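Local structure of peptidase M16 domain protein (Alicyclobacillus acidocaldarius subsp. acidocaldarius DSM 446, 4XEA) at residues Tyr149-Leu152 / Leu153-Met156; Pro237-Ser240 / Arg241-Met244; Asn267-Glu270 / Gln271-Met275; Gln407-Arg411 / Glu412-Val416. The protein probably cleaves peptide bonds as a metallopeptidase of the M16 family, and carries a bound nickel ion in this crystal. All coordinates share one frame; numbering follows the deposited sequence.

Contacts 1, 2 and 4 form one touching group, and contact 3 joins it through contact 4. Ala155 O of contact 1 probably accepts a hydrogen bond from Arg239 N of contact 2, at 2.9 Å. Val416 of contact 4 lies between the two: its CG1 is 3.5 Å from Leu152 CD2, and its CG2 is 3.6 Å from Pro237 CB. Contacts 2 and 4 lead into neighbouring strands, 241-246 and 415-422, of one mixed sheet. Met275 of contact 3 packs on His409 of contact 4. The metal site, with nickel held by His61, His65 and Glu136, is apart from all this: the side chain of Met150 in contact 1 is about 14 Å from the nickel.

Contact 1 (Tyr149-Leu152 / Leu153-Met156); sequences YMEL and LRAM
Glu151 and Arg154 form a salt bridge one turn apart on helix 144-156. Arg154 NH1 donates to Glu151 OE2 at 2.8 Å, with an N-H...O angle of 167°. The carboxylate oxygen lies in the guanidinium plane, but the nitrogen approaches OE2 from well above the carboxylate plane. A bend at chi3 of Arg154 (-74°) turns the guanidinium back along the helix, with one face over Met150 O. Glu151 OE2 has a second cationic partner, Arg147, so this oxygen is shared by two arginines.

The apolar contacts centre on Leu153. Its CD1 meets Tyr149 CZ at 3.6 Å and the selenium of Met150 at 3.9 Å, while its CG lies over one face of the tyrosine ring, toward the rim. Tyr149 OH is hydrogen-bonded to Tyr315 on strand 314-321. Leu152 and Met156 run side by side, pointing the same way, with CD1 and CE 3.9 Å apart.

Four backbone bonds link the segments, from Leu153 N to Tyr149 O through to Met156 N to Leu152 O at 2.7 Å. This i to i+4 pattern is that of an alpha-helix, here the last turns of one that packs its apolar side on strands 314-321 and 415-422.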
loop_
_atom_site.group_PDB
_atom_site.type_symbol
_atom_site.label_atom_id
_atom_site.label_comp_id
_atom_site.label_asym_id
_atom_site.label_seq_id
_atom_site.Cartn_x
_atom_site.Cartn_y
_atom_site.Cartn_z
ATOM N N TYR A 149 4.152 -20.118 -1.824
ATOM C CA TYR A 149 2.734 -20.123 -2.190
ATOM C C TYR A 149 2.447 -21.193 -3.237
ATOM O O TYR A 149 1.540 -22.016 -3.063
ATOM C CB TYR A 149 2.365 -18.733 -2.706
ATOM C CG TYR A 149 0.975 -18.596 -3.219
ATOM C CD1 TYR A 149 0.743 -18.443 -4.582
ATOM C CD2 TYR A 149 -0.099 -18.638 -2.379
ATOM C CE1 TYR A 149 -0.537 -18.303 -5.085
ATOM C CE2 TYR A 149 -1.416 -18.513 -2.880
ATOM C CZ TYR A 149 -1.616 -18.349 -4.221
ATOM O OH TYR A 149 -2.883 -18.210 -4.739
HETATM N N MSE A 150 3.243 -21.226 -4.303
HETATM C CA MSE A 150 2.965 -22.195 -5.371
HETATM C C MSE A 150 3.227 -23.634 -4.900
HETATM O O MSE A 150 2.509 -24.535 -5.308
HETATM C CB MSE A 150 3.703 -21.868 -6.691
HETATM C CG MSE A 150 3.095 -20.635 -7.472
HETATM SE SE MSE A 150 1.156 -20.589 -7.732
HETATM C CE MSE A 150 0.944 -22.445 -8.356
ATOM N N GLU A 151 4.187 -23.824 -3.996
ATOM C CA GLU A 151 4.453 -25.175 -3.431
ATOM C C GLU A 151 3.223 -25.671 -2.626
ATOM O O GLU A 151 2.802 -26.796 -2.774
ATOM C CB GLU A 151 5.720 -25.196 -2.563
ATOM C CG GLU A 151 7.038 -25.098 -3.323
ATOM C CD GLU A 151 7.197 -26.165 -4.424
ATOM O OE1 GLU A 151 6.606 -27.274 -4.311
ATOM O OE2 GLU A 151 7.917 -25.865 -5.408
ATOM N N LEU A 152 2.628 -24.779 -1.850
ATOM C CA LEU A 152 1.395 -25.085 -1.101
ATOM C C LEU A 152 0.268 -25.520 -2.048
ATOM O O LEU A 152 -0.316 -26.626 -1.897
ATOM C CB LEU A 152 1.033 -23.858 -0.258
ATOM C CG LEU A 152 -0.202 -23.827 0.656
ATOM C CD1 LEU A 152 -1.445 -23.831 -0.176
ATOM C CD2 LEU A 152 -0.159 -24.945 1.604
ATOM N N LEU A 153 0.009 -24.719 -3.083
ATOM C CA LEU A 153 -1.022 -25.064 -4.060
ATOM C C LEU A 153 -0.778 -26.376 -4.773
ATOM O O LEU A 153 -1.755 -27.178 -4.999
ATOM C CB LEU A 153 -1.240 -23.932 -5.074
ATOM C CG LEU A 153 -1.831 -22.610 -4.550
ATOM C CD1 LEU A 153 -2.079 -21.569 -5.702
ATOM C CD2 LEU A 153 -3.159 -22.853 -3.845
ATOM N N ARG A 154 0.479 -26.594 -5.152
ATOM C CA ARG A 154 0.881 -27.800 -5.834
ATOM C C ARG A 154 0.700 -29.036 -4.908
ATOM O O ARG A 154 0.313 -30.099 -5.373
ATOM C CB ARG A 154 2.318 -27.755 -6.346
ATOM C CG ARG A 154 2.472 -27.072 -7.716
ATOM C CD ARG A 154 3.866 -27.301 -8.360
ATOM N NE ARG A 154 4.985 -26.551 -7.777
ATOM C CZ ARG A 154 5.348 -25.301 -8.102
ATOM N NH1 ARG A 154 6.416 -24.752 -7.519
ATOM N NH2 ARG A 154 4.650 -24.579 -8.981
ATOM N N ALA A 155 0.933 -28.838 -3.621
ATOM C CA ALA A 155 0.715 -29.898 -2.631
ATOM C C ALA A 155 -0.805 -30.123 -2.397
ATOM O O ALA A 155 -1.291 -31.270 -2.313
ATOM C CB ALA A 155 1.449 -29.543 -1.331
HETATM N N MSE A 156 -1.552 -29.030 -2.310
HETATM C CA MSE A 156 -2.963 -29.083 -1.991
HETATM C C MSE A 156 -3.850 -29.698 -3.095
HETATM O O MSE A 156 -4.744 -30.495 -2.792
HETATM C CB MSE A 156 -3.449 -27.681 -1.617
HETATM C CG MSE A 156 -4.902 -27.537 -1.294
HETATM SE SE MSE A 156 -5.388 -25.771 -0.612
HETATM C CE MSE A 156 -4.517 -25.833 1.004
#

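Contact 2 (Pro237-Ser240 / Arg241-Met244); sequences PARS and RHWM
A bend at chi3 of Arg239 carries its NH1 toward His242, whose CG is anti to the backbone nitrogen (chi1 -175°); the two side chains lie side by side and point the same way. They stand where a loop enters strand 241-246, an outermost strand of the five-stranded mixed sheet in this chain, paired in parallel with strand 415-422. Helix 144-156 lies beside them: Arg239 touches Arg154 and Ala155, and His242 touches Glu151.

Arg239 NH1 comes within 3.2 Å of His242 ND1, but the angle is too poor for a hydrogen bond. The guanidinium and imidazole planes are steeply inclined. A water links Arg239 to the strand backbone: it accepts from NH1 at 2.9 Å and donates to Arg241 O at 2.8 Å. It lies in the guanidinium plane of Arg239 and in the ring plane of His242.

With chi1 of Arg241 at -54°, CG lies beside the backbone nitrogen, 3.3 Å from Ser240 O, and a bend at chi2 brings the rest back over the preceding peptide. Its NH1 donates to Ser240 O at 2.9 Å; the oxygen lies in the guanidinium plane, whereas the nitrogen stands 56° out of the carbonyl plane.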
loop_
_atom_site.group_PDB
_atom_site.type_symbol
_atom_site.label_atom_id
_atom_site.label_comp_id
_atom_site.label_asym_id
_atom_site.label_seq_id
_atom_site.Cartn_x
_atom_site.Cartn_y
_atom_site.Cartn_z
ATOM N N PRO A 237 -5.605 -33.246 0.346
ATOM C CA PRO A 237 -4.463 -32.741 -0.407
ATOM C C PRO A 237 -3.718 -33.862 -1.105
ATOM O O PRO A 237 -3.768 -35.000 -0.666
ATOM C CB PRO A 237 -3.564 -32.085 0.661
ATOM C CG PRO A 237 -4.066 -32.455 1.934
ATOM C CD PRO A 237 -5.475 -33.024 1.794
ATOM N N ALA A 238 -3.031 -33.521 -2.183
ATOM C CA ALA A 238 -2.170 -34.472 -2.882
ATOM C C ALA A 238 -0.972 -34.843 -1.992
ATOM O O ALA A 238 -0.600 -35.990 -1.906
ATOM C CB ALA A 238 -1.728 -33.884 -4.281
ATOM N N ARG A 239 -0.402 -33.866 -1.314
ATOM C CA ARG A 239 0.654 -34.091 -0.318
ATOM C C ARG A 239 0.318 -33.169 0.865
ATOM O O ARG A 239 0.115 -31.987 0.690
ATOM C CB ARG A 239 2.048 -33.766 -0.928
ATOM C CG ARG A 239 2.536 -34.783 -1.983
ATOM C CD ARG A 239 3.854 -34.360 -2.730
ATOM N NE ARG A 239 3.608 -33.265 -3.682
ATOM C CZ ARG A 239 3.944 -31.981 -3.508
ATOM N NH1 ARG A 239 4.593 -31.573 -2.409
ATOM N NH2 ARG A 239 3.628 -31.084 -4.463
ATOM N N SER A 240 0.287 -33.695 2.075
ATOM C CA SER A 240 -0.139 -32.884 3.214
ATOM C C SER A 240 1.023 -32.162 3.916
ATOM O O SER A 240 0.779 -31.329 4.784
ATOM C CB SER A 240 -0.906 -33.756 4.230
ATOM O OG SER A 240 -0.068 -34.727 4.783
ATOM N N ARG A 241 2.265 -32.479 3.531
ATOM C CA ARG A 241 3.448 -31.882 4.146
ATOM C C ARG A 241 4.531 -31.698 3.096
ATOM O O ARG A 241 4.778 -32.591 2.296
ATOM C CB ARG A 241 4.006 -32.762 5.284
ATOM C CG ARG A 241 3.030 -33.183 6.418
ATOM C CD ARG A 241 2.813 -32.027 7.387
ATOM N NE ARG A 241 1.954 -32.379 8.518
ATOM C CZ ARG A 241 0.615 -32.422 8.487
ATOM N NH1 ARG A 241 -0.068 -32.121 7.395
ATOM N NH2 ARG A 241 -0.053 -32.762 9.579
ATOM N N HIS A 242 5.221 -30.549 3.137
ATOM C CA HIS A 242 6.293 -30.289 2.204
ATOM C C HIS A 242 7.290 -29.307 2.836
ATOM O O HIS A 242 6.916 -28.430 3.647
ATOM C CB HIS A 242 5.735 -29.778 0.871
ATOM C CG HIS A 242 6.774 -29.587 -0.192
ATOM N ND1 HIS A 242 7.301 -30.638 -0.914
ATOM C CD2 HIS A 242 7.403 -28.472 -0.640
ATOM C CE1 HIS A 242 8.203 -30.178 -1.768
ATOM N NE2 HIS A 242 8.296 -28.871 -1.610
ATOM N N TRP A 243 8.561 -29.523 2.551
ATOM C CA TRP A 243 9.581 -28.507 2.821
ATOM C C TRP A 243 10.548 -28.490 1.663
ATOM O O TRP A 243 10.671 -29.466 0.898
ATOM C CB TRP A 243 10.315 -28.727 4.150
ATOM C CG TRP A 243 10.875 -30.146 4.313
ATOM C CD1 TRP A 243 10.288 -31.183 4.983
ATOM C CD2 TRP A 243 12.073 -30.657 3.749
ATOM N NE1 TRP A 243 11.069 -32.313 4.901
ATOM C CE2 TRP A 243 12.183 -32.013 4.157
ATOM C CE3 TRP A 243 13.108 -30.094 2.992
ATOM C CZ2 TRP A 243 13.204 -32.797 3.765
ATOM C CZ3 TRP A 243 14.135 -30.877 2.613
ATOM C CH2 TRP A 243 14.198 -32.223 3.008
HETATM N N MSE A 244 11.240 -27.346 1.515
HETATM C CA MSE A 244 12.281 -27.249 0.537
HETATM C C MSE A 244 13.236 -26.153 0.977
HETATM O O MSE A 244 12.910 -25.352 1.855
HETATM C CB MSE A 244 11.666 -26.962 -0.826
HETATM C CG MSE A 244 10.887 -25.674 -0.874
HETATM SE SE MSE A 244 10.771 -25.008 -2.695
HETATM C CE MSE A 244 12.571 -25.323 -3.396
HETATM O O HOH W 1 5.732 -33.237 -0.272
#

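Contact 3 (Asn267-Glu270 / Gln271-Met275); sequences NLIE and QDTAM
From Asn267 to Ala274 the backbone is regular alpha-helix, and the carbonyls of Asn267, Leu268, Ile269 and Glu270 each accept an i to i+4 bond from the segment that follows. Ile269 O takes two. Thr273 N donates to it at 3.0 Å, and Thr273 OG1 donates at 2.7 Å. The two donors reach the oxygen from opposite faces of its carbonyl plane. The chi1 of Thr273 (-58°) sets the hydroxyl beside its own backbone nitrogen and directs it back to the previous turn. The hydroxyl thus spends its proton on a carbonyl of its own helix, one turn back. Thr273 and Ile269 also run side by side, with CG2 of the isoleucine 4.2 Å from the hydroxyl oxygen.

Segments 267-270 and 271-275 belong to helix 265-283, which follows strand 252-258 in the part of the chain assigned to the M16 inactive domain. One side of the helix meets strand 304-309 of the five-stranded mixed sheet, and another meets helix 387-396.

Glu270 folds over its neighbour through a bend at chi2 (-79°). Its OE1 lies 3.0 Å from Gln271 N, but the angle rules out a hydrogen bond. That N-H is used by Asn267 O instead, at 3.0 Å, and OE1 forms a salt bridge with Arg401. Gln271 and Asp272 touch the preceding turn with their CB atoms, Asp272 CB lying 3.2 Å from Leu268 O. Their polar ends lead away from the helix to other parts of the chain: Gln271 NE2 bonds to Tyr307 OH, and Asp272 OD2 to Tyr377 OH.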
loop_
_atom_site.group_PDB
_atom_site.type_symbol
_atom_site.label_atom_id
_atom_site.label_comp_id
_atom_site.label_asym_id
_atom_site.label_seq_id
_atom_site.Cartn_x
_atom_site.Cartn_y
_atom_site.Cartn_z
ATOM N N ASN A 267 -24.099 -17.143 -1.351
ATOM C CA ASN A 267 -23.416 -18.137 -0.520
ATOM C C ASN A 267 -21.896 -17.828 -0.378
ATOM O O ASN A 267 -21.272 -18.047 0.676
ATOM C CB ASN A 267 -23.605 -19.547 -1.092
ATOM C CG ASN A 267 -25.053 -20.080 -0.957
ATOM O OD1 ASN A 267 -25.810 -19.701 -0.062
ATOM N ND2 ASN A 267 -25.423 -20.970 -1.864
ATOM N N LEU A 268 -21.305 -17.360 -1.463
ATOM C CA LEU A 268 -19.905 -17.023 -1.498
ATOM C C LEU A 268 -19.642 -15.799 -0.636
ATOM O O LEU A 268 -18.682 -15.774 0.140
ATOM C CB LEU A 268 -19.461 -16.767 -2.934
ATOM C CG LEU A 268 -18.001 -16.332 -3.116
ATOM C CD1 LEU A 268 -17.414 -16.934 -4.399
ATOM C CD2 LEU A 268 -17.936 -14.832 -3.164
ATOM N N ILE A 269 -20.509 -14.799 -0.753
ATOM C CA ILE A 269 -20.414 -13.570 0.051
ATOM C C ILE A 269 -20.459 -13.928 1.531
ATOM O O ILE A 269 -19.685 -13.391 2.359
ATOM C CB ILE A 269 -21.526 -12.555 -0.273
ATOM C CG1 ILE A 269 -21.341 -11.878 -1.661
ATOM C CG2 ILE A 269 -21.606 -11.479 0.833
ATOM C CD1 ILE A 269 -22.641 -11.190 -2.268
ATOM N N GLU A 270 -21.391 -14.800 1.899
ATOM C CA GLU A 270 -21.548 -15.146 3.311
ATOM C C GLU A 270 -20.316 -15.900 3.833
ATOM O O GLU A 270 -19.831 -15.658 4.939
ATOM C CB GLU A 270 -22.840 -15.977 3.516
ATOM C CG GLU A 270 -23.267 -16.175 4.975
ATOM C CD GLU A 270 -22.471 -17.264 5.717
ATOM O OE1 GLU A 270 -21.816 -18.094 5.038
ATOM O OE2 GLU A 270 -22.514 -17.278 6.978
ATOM N N GLN A 271 -19.851 -16.859 3.064
ATOM C CA GLN A 271 -18.738 -17.720 3.516
ATOM C C GLN A 271 -17.412 -16.925 3.581
ATOM O O GLN A 271 -16.628 -17.090 4.508
ATOM C CB GLN A 271 -18.617 -18.902 2.571
ATOM C CG GLN A 271 -17.675 -19.998 3.023
ATOM C CD GLN A 271 -17.835 -21.229 2.172
ATOM O OE1 GLN A 271 -18.884 -21.856 2.184
ATOM N NE2 GLN A 271 -16.803 -21.581 1.438
ATOM N N ASP A 272 -17.186 -16.072 2.588
ATOM C CA ASP A 272 -16.008 -15.173 2.562
ATOM C C ASP A 272 -16.008 -14.181 3.764
ATOM O O ASP A 272 -14.982 -13.977 4.449
ATOM C CB ASP A 272 -15.986 -14.440 1.219
ATOM C CG ASP A 272 -14.650 -13.751 0.911
ATOM O OD1 ASP A 272 -13.576 -14.183 1.380
ATOM O OD2 ASP A 272 -14.692 -12.752 0.152
ATOM N N THR A 273 -17.170 -13.598 4.041
ATOM C CA THR A 273 -17.294 -12.659 5.139
ATOM C C THR A 273 -17.091 -13.360 6.476
ATOM O O THR A 273 -16.347 -12.885 7.324
ATOM C CB THR A 273 -18.651 -11.952 5.120
ATOM O OG1 THR A 273 -18.776 -11.283 3.869
ATOM C CG2 THR A 273 -18.748 -10.922 6.229
ATOM N N ALA A 274 -17.714 -14.518 6.617
ATOM C CA ALA A 274 -17.569 -15.315 7.804
ATOM C C ALA A 274 -16.092 -15.707 8.066
ATOM O O ALA A 274 -15.640 -15.676 9.201
ATOM C CB ALA A 274 -18.443 -16.559 7.720
HETATM N N MSE A 275 -15.353 -16.068 7.031
HETATM C CA MSE A 275 -13.941 -16.395 7.219
HETATM C C MSE A 275 -13.106 -15.154 7.608
HETATM O O MSE A 275 -12.119 -15.261 8.349
HETATM C CB MSE A 275 -13.367 -17.062 5.969
HETATM C CG MSE A 275 -13.849 -18.476 5.737
HETATM SE SE MSE A 275 -13.488 -19.645 7.208
HETATM C CE MSE A 275 -11.517 -19.663 7.062
#

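Contact 4 (Gln407-Arg411 / Glu412-Val416); sequences QEHLR and EDNMV
The guanidinium of Arg411 and the amide of Asn414 are stacked, with their planes 17° apart. Asn414 CG stands 3.7 Å above the guanidinium plane, offset toward the rim, although the two side chains cross at about a right angle. Asn414 has CG between its backbone nitrogen and carbonyl carbon (chi1 68°), which turns the amide toward the end of the helix. Its ND2 donates to His409 O at 2.9 Å, with the oxygen in the amide plane. The same ND2 bonds to Lys258 O on strand 252-258. Its OD1 accepts a weak bond from Arg411 N at 3.4 Å.

Helix 399-409 ends here and the chain enters strand 415-422, which lies between strands 241-246 and 252-258 in the five-stranded mixed sheet. Two turns make the connection: an inverse gamma turn centred on Leu410, and a type I beta turn from Glu412 to Met415. The amide of Asn414 thus joins the second turn to the last helical residue.

Arg411 is also held at its edges. NH1 donates to Glu408 O at 2.7 Å, and that oxygen lies close to the guanidinium plane. NH2 forms a salt bridge with Asp413 OD2; the modelled 2.4 Å is very short, and its exact value is doubtful. The carboxylate is turned 36° from the guanidinium. The His409 ring stands nearly upright to the Asn414 amide, its ND1 3.8 Å from ND2, while His409 NE2 bonds to Thr316 OG1.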
loop_
_atom_site.group_PDB
_atom_site.type_symbol
_atom_site.label_atom_id
_atom_site.label_comp_id
_atom_site.label_asym_id
_atom_site.label_seq_id
_atom_site.Cartn_x
_atom_site.Cartn_y
_atom_site.Cartn_z
ATOM N N GLN A 407 -15.659 -25.915 12.097
ATOM C CA GLN A 407 -15.740 -27.387 12.108
ATOM C C GLN A 407 -15.726 -28.020 10.710
ATOM O O GLN A 407 -15.134 -29.088 10.505
ATOM C CB GLN A 407 -16.998 -27.821 12.881
ATOM C CG GLN A 407 -16.965 -27.454 14.370
ATOM C CD GLN A 407 -15.991 -28.290 15.173
ATOM O OE1 GLN A 407 -15.674 -29.420 14.799
ATOM N NE2 GLN A 407 -15.525 -27.748 16.299
ATOM N N GLU A 408 -16.380 -27.344 9.768
ATOM C CA GLU A 408 -16.461 -27.713 8.354
ATOM C C GLU A 408 -15.112 -27.646 7.631
ATOM O O GLU A 408 -14.813 -28.431 6.725
ATOM C CB GLU A 408 -17.323 -26.667 7.608
ATOM C CG GLU A 408 -18.697 -27.032 7.353
ATOM C CD GLU A 408 -19.542 -25.869 6.790
ATOM O OE1 GLU A 408 -19.093 -24.683 6.674
ATOM O OE2 GLU A 408 -20.700 -26.173 6.461
ATOM N N HIS A 409 -14.368 -26.606 7.929
ATOM C CA HIS A 409 -13.286 -26.221 7.094
ATOM C C HIS A 409 -11.887 -26.258 7.729
ATOM O O HIS A 409 -10.937 -26.634 7.059
ATOM C CB HIS A 409 -13.536 -24.812 6.574
ATOM C CG HIS A 409 -12.447 -24.327 5.670
ATOM N ND1 HIS A 409 -12.071 -25.006 4.547
ATOM C CD2 HIS A 409 -11.645 -23.238 5.736
ATOM C CE1 HIS A 409 -11.086 -24.359 3.947
ATOM N NE2 HIS A 409 -10.813 -23.276 4.645
ATOM N N LEU A 410 -11.728 -25.780 8.957
ATOM C CA LEU A 410 -10.398 -25.763 9.544
ATOM C C LEU A 410 -10.161 -27.083 10.289
ATOM O O LEU A 410 -10.236 -27.124 11.522
ATOM C CB LEU A 410 -10.199 -24.525 10.437
ATOM C CG LEU A 410 -10.345 -23.178 9.682
ATOM C CD1 LEU A 410 -10.157 -22.018 10.607
ATOM C CD2 LEU A 410 -9.407 -23.063 8.486
ATOM N N ARG A 411 -9.832 -28.130 9.522
ATOM C CA ARG A 411 -9.693 -29.484 10.017
ATOM C C ARG A 411 -8.256 -29.971 9.858
ATOM O O ARG A 411 -7.404 -29.233 9.401
ATOM C CB ARG A 411 -10.675 -30.429 9.289
ATOM C CG ARG A 411 -12.146 -29.925 9.199
ATOM C CD ARG A 411 -13.143 -31.057 8.832
ATOM N NE ARG A 411 -12.599 -31.909 7.774
ATOM C CZ ARG A 411 -12.636 -31.616 6.476
ATOM N NH1 ARG A 411 -13.231 -30.509 6.053
ATOM N NH2 ARG A 411 -12.084 -32.425 5.580
ATOM N N GLU A 412 -7.983 -31.221 10.244
ATOM C CA GLU A 412 -6.650 -31.787 10.054
ATOM C C GLU A 412 -6.484 -32.513 8.727
ATOM O O GLU A 412 -5.414 -32.488 8.123
ATOM C CB GLU A 412 -6.327 -32.735 11.212
ATOM C CG GLU A 412 -6.151 -31.932 12.487
ATOM C CD GLU A 412 -5.263 -32.621 13.474
ATOM O OE1 GLU A 412 -5.762 -33.573 14.101
ATOM O OE2 GLU A 412 -4.082 -32.195 13.590
ATOM N N ASP A 413 -7.540 -33.129 8.240
ATOM C CA ASP A 413 -7.424 -33.964 7.045
ATOM C C ASP A 413 -7.464 -33.158 5.727
ATOM O O ASP A 413 -7.145 -33.710 4.669
ATOM C CB ASP A 413 -8.483 -35.056 7.038
ATOM C CG ASP A 413 -9.851 -34.514 7.360
ATOM O OD1 ASP A 413 -10.314 -34.712 8.501
ATOM O OD2 ASP A 413 -10.441 -33.860 6.504
ATOM N N ASN A 414 -7.795 -31.872 5.777
ATOM C CA ASN A 414 -7.727 -31.054 4.555
ATOM C C ASN A 414 -6.616 -30.004 4.608
ATOM O O ASN A 414 -6.664 -28.983 3.888
ATOM C CB ASN A 414 -9.100 -30.401 4.233
ATOM C CG ASN A 414 -9.496 -29.336 5.268
ATOM O OD1 ASN A 414 -9.153 -29.471 6.446
ATOM N ND2 ASN A 414 -10.282 -28.308 4.844
HETATM N N MSE A 415 -5.619 -30.265 5.441
HETATM C CA MSE A 415 -4.613 -29.294 5.804
HETATM C C MSE A 415 -3.279 -29.648 5.163
HETATM O O MSE A 415 -2.953 -30.793 5.035
HETATM C CB MSE A 415 -4.459 -29.228 7.337
HETATM C CG MSE A 415 -3.463 -28.245 7.834
HETATM SE SE MSE A 415 -3.156 -28.267 9.732
HETATM C CE MSE A 415 -2.462 -30.102 9.985
ATOM N N VAL A 416 -2.539 -28.615 4.740
ATOM C CA VAL A 416 -1.219 -28.759 4.165
ATOM C C VAL A 416 -0.319 -27.868 4.991
ATOM O O VAL A 416 -0.673 -26.700 5.303
ATOM C CB VAL A 416 -1.145 -28.281 2.692
ATOM C CG1 VAL A 416 0.290 -28.417 2.169
ATOM C CG2 VAL A 416 -2.109 -29.073 1.856
#